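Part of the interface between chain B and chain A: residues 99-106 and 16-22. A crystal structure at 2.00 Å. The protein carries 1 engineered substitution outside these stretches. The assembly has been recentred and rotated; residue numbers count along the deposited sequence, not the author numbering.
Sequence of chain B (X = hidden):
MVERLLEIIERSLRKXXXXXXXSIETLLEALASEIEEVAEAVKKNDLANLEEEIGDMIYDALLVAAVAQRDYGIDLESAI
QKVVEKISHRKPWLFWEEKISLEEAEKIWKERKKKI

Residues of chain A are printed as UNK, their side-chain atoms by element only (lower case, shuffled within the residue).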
# COMPACT_ATOMS: atom_id res chain seq x y z
N LYS B 99 -13.89 5.77 24.14
CA LYS B 99 -14.12 6.26 22.78
C LYS B 99 -14.53 7.72 22.86
O LYS B 99 -14.90 8.23 23.95
CB LYS B 99 -15.19 5.46 22.03
CG LYS B 99 -14.96 3.93 22.17
CD LYS B 99 -16.30 3.11 21.99
CE LYS B 99 -16.29 1.73 22.78
NZ LYS B 99 -17.46 0.80 22.46
N ILE B 100 -14.47 8.39 21.69
CA ILE B 100 -14.79 9.80 21.64
C ILE B 100 -15.61 10.03 20.43
O ILE B 100 -15.60 9.23 19.48
CB ILE B 100 -13.53 10.75 21.64
CG1 ILE B 100 -12.83 10.86 20.26
CG2 ILE B 100 -12.50 10.35 22.76
CD1 ILE B 100 -11.79 12.12 20.23
N SER B 101 -16.36 11.11 20.44
CA SER B 101 -17.26 11.38 19.30
C SER B 101 -16.58 11.94 18.07
O SER B 101 -15.51 12.54 18.12
CB SER B 101 -18.33 12.31 19.75
OG SER B 101 -17.69 13.51 20.06
N LEU B 102 -17.29 11.83 16.94
CA LEU B 102 -16.77 12.34 15.74
C LEU B 102 -16.39 13.79 15.98
O LEU B 102 -15.32 14.25 15.52
CB LEU B 102 -17.78 12.25 14.59
CG LEU B 102 -17.18 12.66 13.21
CD1 LEU B 102 -15.85 11.97 12.85
CD2 LEU B 102 -18.18 12.41 12.10
N GLU B 103 -17.25 14.50 16.70
CA GLU B 103 -17.16 15.95 16.84
C GLU B 103 -15.91 16.29 17.67
O GLU B 103 -15.14 17.28 17.40
CB GLU B 103 -18.43 16.50 17.47
CG GLU B 103 -18.45 18.05 17.51
CD GLU B 103 -19.23 18.67 18.71
OE1 GLU B 103 -19.83 17.91 19.56
OE2 GLU B 103 -19.22 19.93 18.84
N GLU B 104 -15.72 15.45 18.69
CA GLU B 104 -14.57 15.57 19.56
C GLU B 104 -13.28 15.32 18.74
O GLU B 104 -12.35 16.14 18.77
CB GLU B 104 -14.74 14.58 20.77
CG GLU B 104 -15.88 15.09 21.77
CD GLU B 104 -16.16 14.08 22.91
OE1 GLU B 104 -15.81 12.89 22.74
OE2 GLU B 104 -16.70 14.45 23.96
N ALA B 105 -13.26 14.19 18.01
CA ALA B 105 -12.08 13.72 17.25
C ALA B 105 -11.66 14.80 16.25
O ALA B 105 -10.47 15.06 16.05
CB ALA B 105 -12.39 12.45 16.50
N GLU B 106 -12.65 15.42 15.63
CA GLU B 106 -12.33 16.43 14.60
C GLU B 106 -11.83 17.68 15.16
O GLU B 106 -11.05 18.36 14.52
CB GLU B 106 -13.55 16.86 13.86
CG GLU B 106 -14.64 15.82 13.86
CD GLU B 106 -15.70 16.08 12.75
OE1 GLU B 106 -16.63 16.97 12.94
OE2 GLU B 106 -15.56 15.34 11.74
N UNK A 16 -11.82 4.58 16.13
CA UNK A 16 -11.97 5.82 15.37
C UNK A 16 -13.32 6.18 14.72
O UNK A 16 -13.79 5.55 13.76
c UNK A 16 -10.84 5.89 14.34
s UNK A 16 -10.86 7.47 13.59
N UNK A 17 -13.94 7.28 15.21
CA UNK A 17 -15.28 7.67 14.69
C UNK A 17 -15.26 8.30 13.26
O UNK A 17 -16.24 8.28 12.54
c UNK A 17 -14.47 9.35 16.24
c UNK A 17 -13.48 8.14 16.32
c UNK A 17 -15.76 8.67 15.77
N UNK A 18 -14.12 8.85 12.85
CA UNK A 18 -13.93 9.33 11.51
C UNK A 18 -13.86 8.09 10.58
O UNK A 18 -14.54 8.07 9.50
n UNK A 18 -12.33 11.56 8.03
c UNK A 18 -12.66 10.22 11.42
c UNK A 18 -10.67 10.07 6.86
c UNK A 18 -12.33 10.55 10.06
c UNK A 18 -9.85 8.30 8.31
c UNK A 18 -9.90 8.96 7.05
c UNK A 18 -10.62 8.71 9.35
c UNK A 18 -12.88 11.60 9.29
c UNK A 18 -11.47 10.49 7.93
c UNK A 18 -11.45 9.83 9.19
N UNK A 19 -13.10 7.06 10.98
CA UNK A 19 -12.85 5.92 10.07
C UNK A 19 -14.17 5.20 9.80
O UNK A 19 -14.50 4.90 8.61
c UNK A 19 -10.37 2.79 10.13
c UNK A 19 -11.72 4.99 10.55
c UNK A 19 -11.43 3.79 9.61
c UNK A 19 -11.12 4.30 8.17
N UNK A 20 -14.97 5.07 10.87
CA UNK A 20 -16.33 4.41 10.85
C UNK A 20 -17.21 4.99 9.73
O UNK A 20 -17.99 4.23 9.05
c UNK A 20 -17.02 4.58 12.21
o UNK A 20 -20.29 3.66 13.63
c UNK A 20 -18.49 4.39 12.17
o UNK A 20 -18.40 4.38 14.59
c UNK A 20 -19.10 4.12 13.57
N UNK A 21 -17.09 6.31 9.52
CA UNK A 21 -17.86 7.00 8.54
C UNK A 21 -17.31 6.94 7.13
O UNK A 21 -18.00 7.39 6.20
c UNK A 21 -21.02 7.13 11.38
c UNK A 21 -19.06 8.58 10.23
c UNK A 21 -18.13 8.46 8.95
c UNK A 21 -20.30 7.63 10.08
n UNK A 21 -21.54 5.66 11.13
N UNK A 22 -16.08 6.43 6.95
CA UNK A 22 -15.45 6.32 5.60
C UNK A 22 -15.83 5.04 4.82
O UNK A 22 -15.82 3.92 5.34
c UNK A 22 -13.90 6.49 5.64
o UNK A 22 -14.09 9.48 5.33
c UNK A 22 -14.11 8.86 6.43
c UNK A 22 -13.38 7.55 6.58
n UNK A 22 -14.78 9.31 7.53

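Position 16 of chain A carries two side-chain atoms, one carbon followed by one sulfur. The CA-to-CB bond points away from the chain B stretch, and the side chain makes no contact with it. A single carbon ending in sulfur identifies Cys A16. Cys A16 SG comes no nearer to the stretch than 6.0 Å, to Ala B105 CB. Its SG accepts a hydrogen bond from the backbone N of position 19 at 3.5 Å, which caps the start of the short, weakly bonded helix that follows.

At position 17 three carbons close a ring onto the backbone N, and the CA-to-CB bond points toward the chain B stretch. Its CB lies 3.7 Å from Leu B102 N and 4.3 Å from Leu B102 CB. Such a ring can only be proline, Pro A17. Its CG approaches Ile B100 O to 3.4 Å and Ala B105 CB to 3.7 Å, so the ring lies against both the residue two before the helix, Ile B100, and the helix's first turn.

Position 18 holds one carbon and then fused five- and six-membered rings of eight carbons and one nitrogen, an indole. Contact with chain B is made near the backbone, where the CA lies 3.5 Å and the CB 3.9 Å from Leu B102 CD1. The residue is Trp A18.

The four carbons at position 19 fork at the second. The CA-to-CB bond points away from the chain B stretch, no contact is made with it, and the residue is buried; the fork is the pattern of leucine, Leu A19. Position 20 has three carbons, the third bearing two oxygens, and is exposed and without a contact to the chain B stretch. This carboxylate makes it Glu A20.

Position 21 has four carbons in a row ending in nitrogen. Its CA-to-CB bond points toward the chain B stretch, and one of its carbons comes within 4.4 Å of Leu B102 CD2. The residue is Lys A21, and that carbon is CG. The end of the side chain leads away, and NZ forms a salt bridge with Glu A20 OE2 at 3.4 Å.

At position 22 the third of three carbons carries one oxygen and one nitrogen, an amide, and the side chain does not touch the chain B stretch; hence Gln A22. Its NE2 donates to Trp A18 O at a very short 2.3 Å.

The contact is a small apolar one, burying 235 Å² over both sides, with no hydrogen bond between the stretches. Pro A17 packs against the beginning of a helix whose N-cap is Ser B101, with Ser B101 OG accepting from Glu B104 N at 3.1 Å. Leu B102 extends the contact from the proline to Trp A18 and Lys A21, while Ala B105, one turn after Ser B101, presents a small methyl to the ring.

Chain A (16-22) CPWLEKQ
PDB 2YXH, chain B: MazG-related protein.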